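PDB 3WAD: glycosyltransferase from Streptomyces halstedii, which belongs to the erythromycin biosynthesis protein CIII-like family and has the two-domain GT-B fold of such enzymes. Local coordinates for residues L4-A9 with A131-G136; V148-G153 with T204-A209; P211-P216 with G347-R352; L222-L227 with P400-T405. One frame throughout, in Å; residues are numbered along the deposited sequence.

Interaction 1 of 4, residues L4-A9 with A131-G136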
# COMPACT_ATOMS: atom_id res chain seq x y z
N LEU B 4 -15.86 -2.47 1.88
CA LEU B 4 -15.48 -3.55 2.74
C LEU B 4 -14.94 -4.72 1.85
O LEU B 4 -15.69 -5.38 1.14
CB LEU B 4 -16.67 -3.96 3.62
CG LEU B 4 -16.54 -5.15 4.53
CD1 LEU B 4 -15.36 -4.90 5.55
CD2 LEU B 4 -17.84 -5.55 5.27
N MET B 5 -13.65 -4.98 1.93
CA MET B 5 -13.04 -6.11 1.20
C MET B 5 -12.78 -7.24 2.14
O MET B 5 -12.37 -7.00 3.29
CB MET B 5 -11.73 -5.68 0.61
CG MET B 5 -11.92 -4.40 -0.25
SD MET B 5 -10.41 -3.89 -1.14
CE MET B 5 -10.16 -5.25 -2.33
N THR B 6 -13.07 -8.47 1.71
CA THR B 6 -12.91 -9.54 2.65
C THR B 6 -12.15 -10.70 1.94
O THR B 6 -12.37 -10.96 0.77
CB THR B 6 -14.20 -9.92 3.31
OG1 THR B 6 -13.97 -10.96 4.28
CG2 THR B 6 -15.27 -10.36 2.26
N VAL B 7 -11.24 -11.33 2.66
CA VAL B 7 -10.50 -12.47 2.10
C VAL B 7 -10.22 -13.42 3.27
O VAL B 7 -9.94 -12.94 4.39
CB VAL B 7 -9.23 -12.00 1.31
CG1 VAL B 7 -8.29 -11.25 2.24
CG2 VAL B 7 -8.46 -13.19 0.71
N PHE B 8 -10.33 -14.75 3.07
CA PHE B 8 -9.92 -15.69 4.11
C PHE B 8 -8.39 -15.55 4.41
O PHE B 8 -7.67 -14.97 3.60
CB PHE B 8 -10.34 -17.16 3.81
CG PHE B 8 -9.51 -17.82 2.73
CD1 PHE B 8 -8.47 -18.71 3.07
CD2 PHE B 8 -9.70 -17.49 1.37
CE1 PHE B 8 -7.63 -19.29 2.03
CE2 PHE B 8 -8.92 -18.08 0.33
CZ PHE B 8 -7.90 -19.00 0.66
N ALA B 9 -7.90 -16.07 5.56
CA ALA B 9 -6.50 -15.86 5.96
C ALA B 9 -5.52 -16.67 5.15
O ALA B 9 -5.18 -17.85 5.46
CB ALA B 9 -6.30 -16.07 7.53
N ALA B 131 -12.96 -14.75 -4.14
CA ALA B 131 -13.97 -15.69 -4.66
C ALA B 131 -14.19 -16.93 -3.78
O ALA B 131 -15.20 -17.63 -3.89
CB ALA B 131 -13.65 -16.07 -6.11
N LEU B 132 -13.23 -17.21 -2.90
CA LEU B 132 -13.34 -18.32 -1.98
C LEU B 132 -13.88 -17.90 -0.62
O LEU B 132 -13.90 -18.74 0.30
CB LEU B 132 -11.97 -19.00 -1.80
CG LEU B 132 -11.43 -19.64 -3.08
CD1 LEU B 132 -10.23 -20.63 -2.78
CD2 LEU B 132 -12.49 -20.40 -3.84
N THR B 133 -14.23 -16.62 -0.45
CA THR B 133 -14.57 -16.14 0.89
C THR B 133 -16.10 -15.82 1.07
O THR B 133 -16.51 -14.64 1.00
CB THR B 133 -13.67 -14.87 1.24
OG1 THR B 133 -12.28 -15.23 1.09
CG2 THR B 133 -13.91 -14.46 2.71
N TYR B 134 -16.90 -16.81 1.35
CA TYR B 134 -18.37 -16.68 1.24
C TYR B 134 -19.06 -15.96 2.41
O TYR B 134 -20.29 -15.81 2.42
CB TYR B 134 -19.05 -18.04 0.93
CG TYR B 134 -19.05 -18.32 -0.57
CD1 TYR B 134 -17.93 -18.91 -1.22
CD2 TYR B 134 -20.11 -17.86 -1.37
CE1 TYR B 134 -17.92 -19.10 -2.59
CE2 TYR B 134 -20.11 -18.07 -2.72
CZ TYR B 134 -19.02 -18.68 -3.33
OH TYR B 134 -19.08 -18.82 -4.71
N ALA B 135 -18.31 -15.52 3.41
CA ALA B 135 -18.84 -14.47 4.27
C ALA B 135 -19.17 -13.12 3.54
O ALA B 135 -20.17 -12.43 3.88
CB ALA B 135 -17.87 -14.26 5.45
N GLY B 136 -18.36 -12.77 2.53
CA GLY B 136 -18.50 -11.56 1.71
C GLY B 136 -19.95 -11.25 1.27
O GLY B 136 -20.51 -10.16 1.63
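The hydroxyl of Thr133 carries this contact. Its OG1 accepts a hydrogen bond from the backbone N of Phe8 at 2.8 Å, moderately bent, with an N-H...O angle of 145°. Thr133 has OG1 anti to its own carbonyl carbon (chi1 -56°), which turns the hydroxyl toward the chain just past strand 2-6. OG1 also lies 3.4 Å from Val7 CA. It sits in the plane of the Phe8 ring, at the ring edge, 3.4 Å from CD2. The ring's next atom along that edge, CE2, is 3.8 Å from Leu132 CB. Phe8 and Leu132 lie side by side, pointing the same way. Thr133 CG2 rests 3.8 Å from Thr6 OG1. Thr6 CG2 then packs snugly on the backbone of Gly136, 3.5 Å from its CA, in helix 135-141.

The second shell fixes these groups. Asp130 OD2 is hydrogen-bonded to both Thr133 OG1 and Leu132 N, which steadies the turn after strand 126-130. Gly136 N closes the next turn, 133-136, onto Thr133 O. Thr6 OG1 bonds to Ala34 O, and the Phe8 ring meets His13.

The contact joins the C-terminal end of strand 2-6 to the helix that follows its neighbour, strand 126-130, in the N-terminal Rossmann-like domain. Two bonds grip Thr133 OG1, one from Phe8 N and one shared with Asp130 OD2. A buried amide is thus satisfied by a hydroxyl that the carboxylate positions and, if ionised, may also polarise.

Interaction 2 of 4, residues V148-G153 with T204-A209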
# COMPACT_ATOMS: atom_id res chain seq x y z
N VAL B 148 -18.90 -7.35 -5.32
CA VAL B 148 -18.14 -7.80 -6.46
C VAL B 148 -17.30 -9.03 -6.04
O VAL B 148 -16.48 -8.94 -5.05
CB VAL B 148 -17.22 -6.72 -6.92
CG1 VAL B 148 -16.30 -7.24 -8.06
CG2 VAL B 148 -18.02 -5.54 -7.38
N ARG B 149 -17.52 -10.16 -6.74
CA ARG B 149 -16.75 -11.37 -6.49
C ARG B 149 -15.40 -11.24 -7.23
O ARG B 149 -15.36 -11.13 -8.46
CB ARG B 149 -17.58 -12.64 -6.84
CG ARG B 149 -16.81 -13.99 -6.62
CD ARG B 149 -17.67 -15.17 -6.98
NE ARG B 149 -17.98 -15.10 -8.40
CZ ARG B 149 -17.56 -15.98 -9.32
NH1 ARG B 149 -16.83 -17.06 -8.96
NH2 ARG B 149 -17.86 -15.76 -10.60
N MET B 150 -14.30 -11.23 -6.46
CA MET B 150 -13.01 -11.04 -7.04
C MET B 150 -12.27 -12.37 -7.31
O MET B 150 -11.96 -13.12 -6.38
CB MET B 150 -12.11 -10.09 -6.23
CG MET B 150 -10.74 -9.91 -6.92
SD MET B 150 -9.92 -8.47 -6.18
CE MET B 150 -8.68 -8.24 -7.39
N LEU B 151 -11.99 -12.64 -8.60
CA LEU B 151 -11.28 -13.89 -8.96
C LEU B 151 -9.82 -13.76 -8.62
O LEU B 151 -9.25 -12.65 -8.45
CB LEU B 151 -11.42 -14.19 -10.45
CG LEU B 151 -12.88 -14.37 -10.94
CD1 LEU B 151 -12.99 -14.68 -12.45
CD2 LEU B 151 -13.64 -15.48 -10.20
N PHE B 152 -9.16 -14.91 -8.60
CA PHE B 152 -7.73 -14.96 -8.24
C PHE B 152 -7.02 -15.88 -9.28
O PHE B 152 -5.81 -16.17 -9.18
CB PHE B 152 -7.62 -15.48 -6.76
CG PHE B 152 -8.20 -16.85 -6.59
CD1 PHE B 152 -7.44 -17.98 -6.97
CD2 PHE B 152 -9.49 -17.01 -6.12
CE1 PHE B 152 -8.02 -19.26 -6.88
CE2 PHE B 152 -10.05 -18.21 -6.04
CZ PHE B 152 -9.32 -19.36 -6.42
N GLY B 153 -7.76 -16.30 -10.31
CA GLY B 153 -7.20 -17.02 -11.49
C GLY B 153 -8.42 -17.15 -12.38
O GLY B 153 -9.34 -16.33 -12.31
N THR B 204 -21.63 -8.70 -9.33
CA THR B 204 -20.83 -9.00 -10.51
C THR B 204 -19.47 -9.58 -10.14
O THR B 204 -19.20 -9.78 -8.98
CB THR B 204 -20.69 -7.80 -11.42
OG1 THR B 204 -20.12 -8.21 -12.65
CG2 THR B 204 -19.79 -6.69 -10.84
N THR B 205 -18.62 -9.84 -11.13
CA THR B 205 -17.35 -10.59 -10.92
C THR B 205 -16.26 -9.75 -11.50
O THR B 205 -16.47 -9.17 -12.56
CB THR B 205 -17.40 -11.87 -11.70
OG1 THR B 205 -18.29 -12.71 -10.99
CG2 THR B 205 -15.98 -12.54 -11.76
N LEU B 206 -15.12 -9.65 -10.81
CA LEU B 206 -13.94 -8.93 -11.34
C LEU B 206 -12.92 -10.01 -11.67
O LEU B 206 -12.58 -10.84 -10.79
CB LEU B 206 -13.32 -7.91 -10.29
CG LEU B 206 -11.99 -7.22 -10.63
CD1 LEU B 206 -11.95 -6.39 -11.97
CD2 LEU B 206 -11.53 -6.29 -9.55
N ALA B 207 -12.43 -10.01 -12.91
CA ALA B 207 -11.43 -11.00 -13.36
C ALA B 207 -10.00 -10.51 -13.21
O ALA B 207 -9.74 -9.30 -13.45
CB ALA B 207 -11.72 -11.36 -14.86
N VAL B 208 -9.05 -11.41 -12.87
CA VAL B 208 -7.67 -10.97 -12.85
C VAL B 208 -6.87 -11.54 -14.04
O VAL B 208 -5.77 -11.09 -14.31
CB VAL B 208 -6.98 -11.39 -11.54
CG1 VAL B 208 -7.58 -10.61 -10.34
CG2 VAL B 208 -7.07 -12.93 -11.33
N ALA B 209 -7.38 -12.58 -14.66
CA ALA B 209 -6.75 -13.20 -15.82
C ALA B 209 -7.25 -12.40 -17.09
O ALA B 209 -8.41 -11.95 -17.12
CB ALA B 209 -7.19 -14.68 -15.91
O HOH W 1 -9.77 -14.08 -13.69
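Strands 148-150 and 204-206 run parallel and in register, and here the packing is tight. Arg149 N and O both bond to strand 204-206, as in a parallel pair. N donates to Thr204 O at 2.8 Å, in the carbonyl plane, and O accepts from Leu206 N at 2.8 Å, the donor lying above that carbonyl's plane. Leu151 N continues the pattern to Leu206 O at 2.9 Å, almost straight at 172°.

Val148, Met150, Thr204 and Leu206 share one face of the sheet. There Val148 CG1 presses on Leu206 CB at 3.8 Å, and helix 402-415 covers the face through Leu409, Val412 and Thr405. The other face carries Arg149 and Thr205, lying alongside each other. The Arg149 chain is extended as far as its bend at chi3 (64°). NH2 reaches Thr205 OG1 at 3.1 Å, tilted from the guanidinium plane. NE bonds to Thr201 O, and NH1 makes a salt bridge with Asp155. These bonds fix the group's rotation, and Leu151 CD2 lies over one face, toward the rim.

Beyond the strands the pairing loosens. Val208 CG1 still wedges close against Leu151 O, at 3.2 Å, but at Gly153 and Ala209 the backbones no longer bond directly. A water fills in, donating to Gly153 O at 2.7 Å and accepting from Ala209 N at 3.0 Å.

The two strands are neighbours in the sheet, and only helices and loops, with no strand, come between them in the chain. This is a beta-alpha-beta crossover, as in the Rossmann-like domains of GT-B proteins.

Interaction 3 of 4, residues P211-P216 with G347-R352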
# COMPACT_ATOMS: atom_id res chain seq x y z
N PRO B 211 -8.73 -11.59 -20.79
CA PRO B 211 -9.92 -12.16 -21.43
C PRO B 211 -9.51 -13.26 -22.39
O PRO B 211 -10.19 -14.25 -22.46
CB PRO B 211 -10.49 -10.96 -22.23
CG PRO B 211 -10.25 -9.76 -21.29
CD PRO B 211 -8.76 -10.12 -20.80
N TRP B 212 -8.41 -13.12 -23.06
CA TRP B 212 -8.04 -14.17 -24.10
C TRP B 212 -7.80 -15.57 -23.52
O TRP B 212 -7.82 -16.50 -24.26
CB TRP B 212 -6.84 -13.76 -24.95
CG TRP B 212 -5.52 -13.65 -24.20
CD1 TRP B 212 -4.98 -12.50 -23.68
CD2 TRP B 212 -4.57 -14.68 -23.96
NE1 TRP B 212 -3.76 -12.77 -23.11
CE2 TRP B 212 -3.49 -14.10 -23.25
CE3 TRP B 212 -4.54 -16.08 -24.24
CZ2 TRP B 212 -2.36 -14.85 -22.81
CZ3 TRP B 212 -3.44 -16.82 -23.81
CH2 TRP B 212 -2.34 -16.18 -23.12
N MET B 213 -7.56 -15.71 -22.22
CA MET B 213 -7.31 -17.02 -21.67
C MET B 213 -8.43 -17.43 -20.72
O MET B 213 -8.38 -18.51 -20.15
CB MET B 213 -5.94 -17.14 -20.95
CG MET B 213 -5.75 -16.11 -19.83
SD MET B 213 -4.37 -16.49 -18.66
CE MET B 213 -5.27 -17.52 -17.60
N SER B 214 -9.45 -16.58 -20.55
CA SER B 214 -10.53 -16.90 -19.61
C SER B 214 -11.56 -17.88 -20.18
O SER B 214 -11.67 -17.99 -21.41
CB SER B 214 -11.23 -15.66 -19.15
OG SER B 214 -10.29 -14.82 -18.45
N PHE B 215 -12.30 -18.58 -19.31
CA PHE B 215 -13.45 -19.36 -19.75
C PHE B 215 -14.57 -18.45 -20.28
O PHE B 215 -14.69 -17.33 -19.79
CB PHE B 215 -14.02 -20.21 -18.62
CG PHE B 215 -13.03 -21.11 -18.00
CD1 PHE B 215 -12.18 -21.88 -18.81
CD2 PHE B 215 -12.95 -21.22 -16.59
CE1 PHE B 215 -11.24 -22.75 -18.21
CE2 PHE B 215 -12.04 -22.08 -15.96
CZ PHE B 215 -11.17 -22.88 -16.76
N PRO B 216 -15.38 -18.93 -21.28
CA PRO B 216 -16.67 -18.24 -21.58
C PRO B 216 -17.55 -18.26 -20.35
O PRO B 216 -17.53 -19.21 -19.56
CB PRO B 216 -17.30 -19.10 -22.72
CG PRO B 216 -16.58 -20.42 -22.70
CD PRO B 216 -15.15 -20.10 -22.16
N GLY B 347 -2.82 -26.02 -15.25
CA GLY B 347 -2.70 -26.92 -16.43
C GLY B 347 -3.32 -26.24 -17.65
O GLY B 347 -2.73 -26.15 -18.73
N TYR B 348 -4.50 -25.70 -17.43
CA TYR B 348 -5.32 -25.18 -18.49
C TYR B 348 -4.75 -23.87 -18.99
O TYR B 348 -4.66 -23.65 -20.19
CB TYR B 348 -6.76 -25.03 -18.00
CG TYR B 348 -7.65 -24.40 -19.05
CD1 TYR B 348 -8.52 -25.19 -19.77
CD2 TYR B 348 -7.62 -23.01 -19.31
CE1 TYR B 348 -9.37 -24.63 -20.68
CE2 TYR B 348 -8.45 -22.44 -20.21
CZ TYR B 348 -9.31 -23.27 -20.92
OH TYR B 348 -10.16 -22.76 -21.82
N VAL B 349 -4.31 -23.00 -18.08
CA VAL B 349 -3.67 -21.75 -18.49
C VAL B 349 -2.31 -22.04 -19.15
O VAL B 349 -1.93 -21.36 -20.10
CB VAL B 349 -3.48 -20.85 -17.30
CG1 VAL B 349 -2.54 -19.65 -17.65
CG2 VAL B 349 -4.89 -20.35 -16.81
N ALA B 350 -1.59 -23.07 -18.67
CA ALA B 350 -0.31 -23.41 -19.30
C ALA B 350 -0.49 -23.68 -20.82
O ALA B 350 0.27 -23.17 -21.65
CB ALA B 350 0.39 -24.57 -18.63
N GLU B 351 -1.55 -24.40 -21.17
CA GLU B 351 -1.79 -24.75 -22.58
C GLU B 351 -2.14 -23.54 -23.38
O GLU B 351 -1.70 -23.43 -24.52
CB GLU B 351 -2.90 -25.76 -22.66
CG GLU B 351 -2.81 -26.74 -23.76
CD GLU B 351 -3.62 -27.94 -23.30
OE1 GLU B 351 -3.67 -28.08 -22.03
OE2 GLU B 351 -4.23 -28.68 -24.13
N ARG B 352 -2.91 -22.61 -22.79
CA ARG B 352 -3.22 -21.33 -23.45
C ARG B 352 -1.95 -20.54 -23.85
O ARG B 352 -1.83 -20.08 -24.96
CB ARG B 352 -4.20 -20.50 -22.60
CG ARG B 352 -5.68 -20.53 -23.11
CD ARG B 352 -6.40 -21.81 -22.80
NE ARG B 352 -6.19 -22.86 -23.82
CZ ARG B 352 -6.32 -24.17 -23.57
NH1 ARG B 352 -6.68 -24.58 -22.37
NH2 ARG B 352 -6.12 -25.06 -24.52
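Phe215 and Tyr348 meet tip to tip in a T-shaped pair. The Phe215 edge points at the Tyr348 face, with centroids 4.8 Å apart and planes at 69°. Phe215 CE1 does the touching, 3.4 Å from Tyr348 CZ. Tyr348 reaches out because its CG is anti to the backbone N (chi1 176°). Its opposite face is covered from within its own helix: Arg352 bends at chi2 and chi3, and NH1 sits over the ring centre. The edge of the same ring meets Met213 O, 3.9 Å from CE2.

Trp212 comes in edge-on. Its CZ3 is 3.8 Å from Arg352 O, which lies near the indole plane, and 3.9 Å from Arg352 CB. Met213 CB lies over one face of the Trp212 ring, toward its rim, and 4.0 Å from Arg352 CG, while its SD lies 3.8 Å from Val349 CG1.

The loop 211-216 of the N-terminal domain thus rests on helix 346-355 of the C-terminal domain. Arg352 NH2 forms a salt bridge with Glu355. Arg356 at Trp212 and Arg159 at Phe215 add cation-pi contacts. No hydrogen bond joins the two segments, and Met213 O is buried with no partner, so the joint rests on aromatic and aliphatic packing.

Interaction 4 of 4, residues L222-L227 with P400-T405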
# COMPACT_ATOMS: atom_id res chain seq x y z
N LEU B 222 -15.86 -7.93 -15.15
CA LEU B 222 -15.03 -6.77 -15.43
C LEU B 222 -13.64 -7.38 -15.59
O LEU B 222 -13.29 -8.33 -14.88
CB LEU B 222 -15.03 -5.86 -14.21
CG LEU B 222 -16.37 -5.19 -13.87
CD1 LEU B 222 -16.27 -4.63 -12.47
CD2 LEU B 222 -16.51 -4.06 -14.87
N SER B 223 -12.89 -6.87 -16.55
CA SER B 223 -11.51 -7.21 -16.67
C SER B 223 -10.66 -6.04 -16.26
O SER B 223 -11.17 -4.91 -16.02
CB SER B 223 -11.20 -7.69 -18.08
OG SER B 223 -11.35 -6.62 -19.02
N MET B 224 -9.37 -6.31 -16.13
CA MET B 224 -8.46 -5.43 -15.44
C MET B 224 -7.02 -5.80 -15.83
O MET B 224 -6.74 -6.93 -16.16
CB MET B 224 -8.72 -5.48 -13.95
CG MET B 224 -7.55 -5.18 -13.09
SD MET B 224 -7.99 -5.37 -11.39
CE MET B 224 -8.19 -7.15 -11.29
N ARG B 225 -6.18 -4.79 -15.95
CA ARG B 225 -4.75 -4.97 -16.09
C ARG B 225 -4.20 -5.32 -14.67
O ARG B 225 -3.64 -4.48 -13.97
CB ARG B 225 -4.13 -3.68 -16.61
CG ARG B 225 -2.64 -3.81 -17.00
CD ARG B 225 -2.13 -2.57 -17.63
NE ARG B 225 -2.17 -1.45 -16.66
CZ ARG B 225 -2.21 -0.16 -16.97
NH1 ARG B 225 -2.26 0.22 -18.25
NH2 ARG B 225 -2.24 0.76 -16.01
N HIS B 226 -4.33 -6.59 -14.32
CA HIS B 226 -4.01 -7.09 -12.99
C HIS B 226 -2.60 -6.79 -12.58
O HIS B 226 -1.65 -7.16 -13.24
CB HIS B 226 -4.30 -8.61 -12.92
CG HIS B 226 -4.12 -9.20 -11.56
ND1 HIS B 226 -4.60 -8.59 -10.42
CD2 HIS B 226 -3.49 -10.33 -11.16
CE1 HIS B 226 -4.33 -9.36 -9.37
NE2 HIS B 226 -3.64 -10.41 -9.80
N LEU B 227 -2.47 -6.10 -11.47
CA LEU B 227 -1.14 -5.82 -10.93
C LEU B 227 -0.74 -6.98 -9.88
O LEU B 227 -1.49 -7.24 -8.92
CB LEU B 227 -1.01 -4.38 -10.38
CG LEU B 227 0.39 -3.78 -10.24
CD1 LEU B 227 0.23 -2.36 -9.80
CD2 LEU B 227 1.09 -4.53 -9.05
N PRO B 400 -8.00 -2.61 -18.84
CA PRO B 400 -8.26 -1.38 -18.10
C PRO B 400 -7.37 -1.21 -16.84
O PRO B 400 -7.15 -2.16 -16.07
CB PRO B 400 -9.72 -1.45 -17.73
CG PRO B 400 -10.32 -2.63 -18.50
CD PRO B 400 -9.18 -3.48 -19.00
N SER B 401 -6.83 -0.00 -16.72
CA SER B 401 -5.92 0.37 -15.69
C SER B 401 -6.62 0.21 -14.35
O SER B 401 -7.85 0.12 -14.30
CB SER B 401 -5.54 1.85 -15.89
OG SER B 401 -6.57 2.63 -15.35
N LEU B 402 -5.88 0.20 -13.24
CA LEU B 402 -6.60 0.15 -11.95
C LEU B 402 -7.50 1.39 -11.69
O LEU B 402 -8.57 1.25 -11.11
CB LEU B 402 -5.64 -0.09 -10.75
CG LEU B 402 -5.36 -1.54 -10.26
CD1 LEU B 402 -5.56 -2.49 -11.37
CD2 LEU B 402 -3.89 -1.61 -9.85
N THR B 403 -7.03 2.58 -12.06
CA THR B 403 -7.86 3.79 -11.96
C THR B 403 -9.20 3.66 -12.75
O THR B 403 -10.26 3.80 -12.15
CB THR B 403 -7.08 4.99 -12.46
OG1 THR B 403 -5.85 5.05 -11.74
CG2 THR B 403 -7.83 6.25 -12.17
N GLU B 404 -9.16 3.26 -14.02
CA GLU B 404 -10.39 2.91 -14.75
C GLU B 404 -11.27 1.88 -14.01
O GLU B 404 -12.51 1.89 -14.06
CB GLU B 404 -10.03 2.25 -16.07
CG GLU B 404 -9.47 3.09 -17.16
CD GLU B 404 -9.32 2.26 -18.45
OE1 GLU B 404 -10.36 1.67 -18.98
OE2 GLU B 404 -8.16 2.19 -18.91
N THR B 405 -10.62 0.91 -13.35
CA THR B 405 -11.37 -0.14 -12.65
C THR B 405 -12.06 0.38 -11.39
O THR B 405 -13.20 -0.05 -11.05
CB THR B 405 -10.44 -1.35 -12.26
OG1 THR B 405 -9.85 -1.87 -13.48
CG2 THR B 405 -11.26 -2.35 -11.60
O HOH W 2 -12.14 -2.60 -14.93
O HOH W 3 -2.97 0.23 -13.53
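Arg225 has CG anti to its backbone N and a chain that stays extended until it bends at chi3 (64°). That bend lays the guanidinium over the backbone of Ser401, so Ser401 CA sits over one face and Ser401 CB is 3.5 Å from NH2. Ser401 itself holds OG in the crowded position between backbone N and carbonyl carbon (chi1 82°), which puts OG within bonding reach of Glu404 N.

The backbone bond is nearly linear. Arg225 N donates to Pro400 O at 2.8 Å and 174°, from above the carbonyl plane. Arg225 is the centre of an inverse gamma turn, and NH1 is held by Asp397 O.

Ser401 is the N-cap of the helix. It accepts from Glu404 N, and with a weak return bond from Ser401 N to Glu404 OE2 this makes a capping box. Ser401 O takes two bonds, from N and OG1 of Thr405. In this GT-B fold, the last helix of the chain crosses back to pack on the N-terminal domain, and this contact covers its first turn.

Leu402 drives into the apolar part. Its CD1 meets Met224 CG at 3.8 Å and its CD2 meets Leu227 CB at 4.0 Å, the two leucines crossing at about a right angle. Water bridges flank this packing. One water donates to Ser223 O (2.7 Å) and to Thr405 OG1 (2.8 Å). Another accepts from Arg225 NH2 (2.6 Å) and Leu402 N (2.9 Å). The second subunit comes up here as well: its Ala27 packs on Arg225 and its Thr26 on Leu402.

In the fold
Interactions 1 and 2 both lie at the parallel sheet of the N-terminal domain, with centres about 12 Å apart, and touch where Leu132 packs on Phe152. The edge strand 221-222 pairs with 204-206, so interaction 2 also adjoins interaction 4, whose centre is about 11 Å away. Only interactions 3 and 4, with centres about 19 Å apart, alternate along the chain; all other pairs are in series. Interaction 3 bridges the two domains, from the loop before that edge strand to helix 346-355. Interaction 4 packs the start of helix 402-415, from the C-terminal part of the chain, on the loop after it. Segments late in the chain thus reach this margin of the N-terminal domain twice.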